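Probable primosomal replication protein n (Ralstonia solanacearum, PDB 4FDB) probably binds single-stranded DNA as an OB-fold homodimer and supports PriA during restart of stalled replication forks. Local coordinates at the interface of chains A and B. Residues are numbered along the deposited sequence; one frame, centred on the assembly and turned at random. Chains: chain A/B, Probable primosomal replication protein n.

Contact 1: the interface of chains A and B. Residues chain A 37, 39-40, 44, 46; chain B 3, 76, 92.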
ATOM      1  N   ALA A  37       1.339   7.616  12.132  1.00 27.24           N
ATOM      2  CA  ALA A  37       2.535   6.968  11.662  1.00 29.56           C
ATOM      3  C   ALA A  37       3.631   7.386  12.614  1.00 38.43           C
ATOM      4  O   ALA A  37       4.054   8.544  12.622  1.00 34.13           O
ATOM      5  CB  ALA A  37       2.849   7.390  10.243  1.00 27.38           C
ATOM      6  N   GLU A  39       6.307   5.966  12.356  1.00 62.46           N
ATOM      7  CA  GLU A  39       7.438   5.693  11.474  1.00 57.46           C
ATOM      8  C   GLU A  39       7.997   6.975  10.866  1.00 53.99           C
ATOM      9  O   GLU A  39       9.142   7.004  10.417  1.00 59.65           O
ATOM     10  CB  GLU A  39       7.036   4.714  10.366  1.00 52.81           C
ATOM     11  CG  GLU A  39       6.423   3.414  10.867  1.00 54.71           C
ATOM     12  CD  GLU A  39       4.957   3.565  11.230  1.00 53.64           C
ATOM     13  OE1 GLU A  39       4.574   3.218  12.369  1.00 58.67           O
ATOM     14  OE2 GLU A  39       4.188   4.044  10.378  1.00 48.69           O
ATOM     15  N   ALA A  40       7.185   8.028  10.843  1.00 48.42           N
ATOM     16  CA  ALA A  40       7.664   9.345  10.438  1.00 53.65           C
ATOM     17  C   ALA A  40       8.492   9.905  11.586  1.00 65.36           C
ATOM     18  O   ALA A  40       8.231   9.572  12.745  1.00 70.95           O
ATOM     19  CB  ALA A  40       6.499  10.261  10.119  1.00 50.18           C
ATOM     20  N   ARG A  44       2.993  11.680  13.189  1.00 42.22           N
ATOM     21  CA  ARG A  44       2.011  12.494  12.497  1.00 41.78           C
ATOM     22  C   ARG A  44       0.731  11.717  12.260  1.00 34.15           C
ATOM     23  O   ARG A  44       0.747  10.495  12.108  1.00 30.90           O
ATOM     24  CB  ARG A  44       2.565  12.993  11.162  1.00 43.15           C
ATOM     25  CG  ARG A  44       2.828  11.893  10.148  1.00 45.03           C
ATOM     26  CD  ARG A  44       3.211  12.488   8.809  1.00 50.83           C
ATOM     27  NE  ARG A  44       2.305  12.073   7.743  1.00 53.94           N
ATOM     28  CZ  ARG A  44       2.300  12.602   6.523  1.00 54.50           C
ATOM     29  NH1 ARG A  44       3.147  13.576   6.220  1.00 58.74           N
ATOM     30  NH2 ARG A  44       1.443  12.164   5.611  1.00 52.53           N
ATOM     31  N   VAL A  46      -2.286  10.367  10.131  1.00 20.42           N
ATOM     32  CA  VAL A  46      -2.437   9.929   8.755  1.00 18.81           C
ATOM     33  C   VAL A  46      -3.888   9.538   8.570  1.00 26.40           C
ATOM     34  O   VAL A  46      -4.441   8.818   9.401  1.00 18.71           O
ATOM     35  CB  VAL A  46      -1.531   8.717   8.453  1.00 17.62           C
ATOM     36  CG1 VAL A  46      -1.848   8.128   7.073  1.00 17.79           C
ATOM     37  CG2 VAL A  46      -0.059   9.117   8.546  1.00 22.03           C
TER
ATOM     38  N   ASN B   3      -0.499   0.422   9.757  1.00 19.27           N
ATOM     39  CA  ASN B   3      -0.483   0.872   8.368  1.00 17.51           C
ATOM     40  C   ASN B   3       0.954   0.652   7.980  1.00 17.27           C
ATOM     41  O   ASN B   3       1.802   1.502   8.238  1.00 16.42           O
ATOM     42  CB  ASN B   3      -0.881   2.354   8.292  1.00 17.81           C
ATOM     43  CG  ASN B   3      -0.532   3.021   6.946  1.00 16.08           C
ATOM     44  OD1 ASN B   3      -0.157   2.374   5.962  1.00 16.21           O
ATOM     45  ND2 ASN B   3      -0.632   4.344   6.926  1.00 16.40           N
ATOM     46  N   PHE B  76       4.819   3.339   5.238  1.00 14.87           N
ATOM     47  CA  PHE B  76       3.371   3.453   5.404  1.00 13.30           C
ATOM     48  C   PHE B  76       2.744   4.215   4.259  1.00 12.19           C
ATOM     49  O   PHE B  76       3.426   4.926   3.543  1.00 15.99           O
ATOM     50  CB  PHE B  76       3.035   4.127   6.739  1.00 14.25           C
ATOM     51  CG  PHE B  76       3.571   5.538   6.883  1.00 14.34           C
ATOM     52  CD1 PHE B  76       2.766   6.637   6.597  1.00 15.06           C
ATOM     53  CD2 PHE B  76       4.862   5.761   7.347  1.00 20.77           C
ATOM     54  CE1 PHE B  76       3.244   7.940   6.762  1.00 19.51           C
ATOM     55  CE2 PHE B  76       5.353   7.057   7.507  1.00 19.28           C
ATOM     56  CZ  PHE B  76       4.554   8.143   7.199  1.00 17.89           C
ATOM     57  N   SER B  92      10.024   4.387   5.435  1.00 17.53           N
ATOM     58  CA  SER B  92      10.623   4.657   6.734  1.00 18.61           C
ATOM     59  C   SER B  92      11.896   3.845   6.941  1.00 19.28           C
ATOM     60  O   SER B  92      12.691   4.132   7.839  1.00 20.12           O
ATOM     61  CB  SER B  92       9.625   4.394   7.863  1.00 24.66           C
ATOM     62  OG  SER B  92       9.238   3.037   7.888  1.00 28.25           O
TER
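One face of the B:Phe76 ring is capped by the methyl group of A:Ala37, whose CB sits 3.4 Å above the ring plane, over its centre, in a CH-pi contact. Around the ring, different parts of chain A meet different carbons. The CG2 methyl of A:Val46 lies 3.9 Å from CE1 of B:Phe76, and the CB of A:Ala40 is 4.1 Å from CZ of B:Phe76 at the far end of the ring. The carboxylate of A:Glu39 lies on the same face as the alanine methyl but displaced towards the CD2 side, its OE2 3.5 Å from CD2 of B:Phe76 and its plane turned 74° from the ring; this side chain is poorly ordered, so the position of its carboxylate is uncertain. Closer to the backbone, the CB of A:Glu39 packs against the CB of B:Ser92 at 3.6 Å. B:Phe76 has CG held between its own backbone N and carbonyl carbon (chi1 61°), which lifts the ring from strand 70-79 of chain B towards the end of strand 25-37 and the start of strand 44-55 of chain A. The guanidinium of A:Arg44 presents its edge to CG2 of A:Val46, a neighbour within its own chain, while the other methyl of that valine, CG1, lies 4.0 Å from the amide ND2 of B:Asn3. With one face against chain A, the phenyl ring probably fastens the loop end of the hairpin formed by strands 25-37 and 44-55 to the partner subunit of the PriB homodimer.

Contact 2: the interface of chains A and B. Residues chain A 3, 77-78, 87; chain B 7, 46, 48.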
ATOM      1  N   ASN A   3       5.488  -7.995  -1.258  1.00 19.27           N
ATOM      2  CA  ASN A   3       4.495  -6.961  -1.534  1.00 17.51           C
ATOM      3  C   ASN A   3       3.415  -7.284  -0.537  1.00 17.27           C
ATOM      4  O   ASN A   3       2.566  -8.133  -0.797  1.00 16.42           O
ATOM      5  CB  ASN A   3       3.997  -7.085  -2.983  1.00 17.81           C
ATOM      6  CG  ASN A   3       2.696  -6.306  -3.260  1.00 16.08           C
ATOM      7  OD1 ASN A   3       2.218  -5.502  -2.451  1.00 16.21           O
ATOM      8  ND2 ASN A   3       2.106  -6.581  -4.416  1.00 16.40           N
ATOM      9  N   LEU A  77      -0.721  -5.122  -2.830  1.00 12.40           N
ATOM     10  CA  LEU A  77      -1.177  -4.108  -3.774  1.00 15.17           C
ATOM     11  C   LEU A  77      -1.087  -4.636  -5.206  1.00 15.98           C
ATOM     12  O   LEU A  77      -0.216  -5.432  -5.523  1.00 17.33           O
ATOM     13  CB  LEU A  77      -0.308  -2.855  -3.675  1.00 15.69           C
ATOM     14  CG  LEU A  77      -0.403  -2.119  -2.341  1.00 15.28           C
ATOM     15  CD1 LEU A  77       0.559  -0.926  -2.351  1.00 17.30           C
ATOM     16  CD2 LEU A  77      -1.830  -1.660  -2.087  1.00 17.52           C
ATOM     17  N   ALA A  78      -1.977  -4.161  -6.071  1.00 15.91           N
ATOM     18  CA  ALA A  78      -1.932  -4.509  -7.480  1.00 16.42           C
ATOM     19  C   ALA A  78      -2.576  -3.405  -8.289  1.00 20.55           C
ATOM     20  O   ALA A  78      -3.159  -2.493  -7.721  1.00 20.05           O
ATOM     21  CB  ALA A  78      -2.616  -5.839  -7.737  1.00 19.76           C
ATOM     22  N   LEU A  87      -4.298   1.878  -8.098  1.00 33.71           N
ATOM     23  CA  LEU A  87      -3.984   0.650  -7.378  1.00 29.96           C
ATOM     24  C   LEU A  87      -5.156   0.191  -6.519  1.00 24.44           C
ATOM     25  O   LEU A  87      -6.009   0.975  -6.135  1.00 30.71           O
ATOM     26  CB  LEU A  87      -2.764   0.838  -6.478  1.00 27.77           C
ATOM     27  CG  LEU A  87      -1.436   1.192  -7.144  1.00 27.26           C
ATOM     28  CD1 LEU A  87      -0.347   1.165  -6.080  1.00 28.04           C
ATOM     29  CD2 LEU A  87      -1.130   0.226  -8.281  1.00 28.02           C
TER
ATOM     30  N   LEU B   7       7.754  -3.687   0.628  1.00 13.13           N
ATOM     31  CA  LEU B   7       7.774  -3.791  -0.811  1.00 14.38           C
ATOM     32  C   LEU B   7       9.216  -3.920  -1.262  1.00 16.07           C
ATOM     33  O   LEU B   7      10.065  -3.151  -0.827  1.00 16.05           O
ATOM     34  CB  LEU B   7       7.134  -2.549  -1.432  1.00 16.72           C
ATOM     35  CG  LEU B   7       6.777  -2.649  -2.926  1.00 20.10           C
ATOM     36  CD1 LEU B   7       5.664  -3.670  -3.130  1.00 18.16           C
ATOM     37  CD2 LEU B   7       6.341  -1.307  -3.466  1.00 20.18           C
ATOM     38  N   VAL B  46       2.039  -9.992 -10.551  1.00 20.42           N
ATOM     39  CA  VAL B  46       1.601  -8.659 -10.180  1.00 18.81           C
ATOM     40  C   VAL B  46       2.674  -7.695 -10.638  1.00 26.40           C
ATOM     41  O   VAL B  46       3.857  -7.931 -10.396  1.00 18.71           O
ATOM     42  CB  VAL B  46       1.414  -8.539  -8.653  1.00 17.62           C
ATOM     43  CG1 VAL B  46       1.160  -7.082  -8.246  1.00 17.79           C
ATOM     44  CG2 VAL B  46       0.271  -9.440  -8.184  1.00 22.03           C
ATOM     45  N   PHE B  48       3.183  -3.290 -10.905  1.00 16.39           N
ATOM     46  CA  PHE B  48       2.661  -1.935 -10.815  1.00 16.31           C
ATOM     47  C   PHE B  48       3.790  -0.983 -10.475  1.00 21.00           C
ATOM     48  O   PHE B  48       4.883  -1.406 -10.074  1.00 16.73           O
ATOM     49  CB  PHE B  48       1.540  -1.843  -9.749  1.00 14.74           C
ATOM     50  CG  PHE B  48       1.993  -2.155  -8.348  1.00 14.63           C
ATOM     51  CD1 PHE B  48       2.429  -1.139  -7.497  1.00 18.66           C
ATOM     52  CD2 PHE B  48       1.959  -3.456  -7.869  1.00 13.70           C
ATOM     53  CE1 PHE B  48       2.848  -1.421  -6.204  1.00 20.82           C
ATOM     54  CE2 PHE B  48       2.383  -3.740  -6.577  1.00 15.30           C
ATOM     55  CZ  PHE B  48       2.815  -2.727  -5.744  1.00 15.15           C
TER
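Apolar packing centres on B:Phe48, a residue of strand 44-55 that lies against strands 70-79 and 87-96 of chain A, in a part of the PriB homodimer interface where strands of the two subunits pack together. The side chain of A:Leu87 crosses it at about a right angle, with CD2 3.7 Å from CB of B:Phe48 and CD1 near the ring carbon CD1. Farther out, the CB of A:Leu77 meets CZ of B:Phe48 at 3.7 Å, and the backbone of A:Ala78 passes beside CD2. The phenyl group gets there with CG between the backbone N and the carbonyl carbon (chi1 63°), which directs the ring from its own strand towards chain A. Two smaller contacts flank it: the CB of A:Ala78 approaches CG1 of B:Val46, and CD1 of B:Leu7 touches the CB of A:Asn3 at 3.8 Å, these two side chains running side by side in the same direction.

Backbone pairing supplies a second kind of link, because A:Asn3 and B:Leu7 form an antiparallel beta bridge between the 3-14 strands of the two subunits.

Hydrogen bonds within chain A tie the A:Asn3 side chain to the backbone of A:Leu77: its OD1 accepts from A:Leu77 N at 3.0 Å, with the donor tilted 22° from the carbonyl plane, and its ND2 donates to A:Leu77 O at 2.8 Å along a lone pair. These paired bonds should restrain rotation of the amide. The carbonyl oxygen of A:Leu77, held by ND2, also lies 3.3 Å from CE2 of B:Phe48. The amide and phenyl planes are inclined by 58°, and the ND2 of A:Asn3 lies in the plane of the B:Phe48 ring, at its edge, 3.6 Å from CE2.

The centres of the C-alpha atoms of contact 1 and contact 2 lie about 19 Å apart within one two-fold symmetric interface, and each has a twin with the chains exchanged. Both draw on strands 3-14, 44-55, 70-79 and 87-96, and residues 3 and 46 occur in both with their chains swapped: B:Asn3 and A:Val46 in contact 1, A:Asn3 and B:Val46 in contact 2. Contact 2 therefore shares residues with the twin of contact 1, and those two form one stretch of interface. Loop and hairpin packing in the first complements strand pairing in the second, together joining the subunits of the homodimer at several separated points.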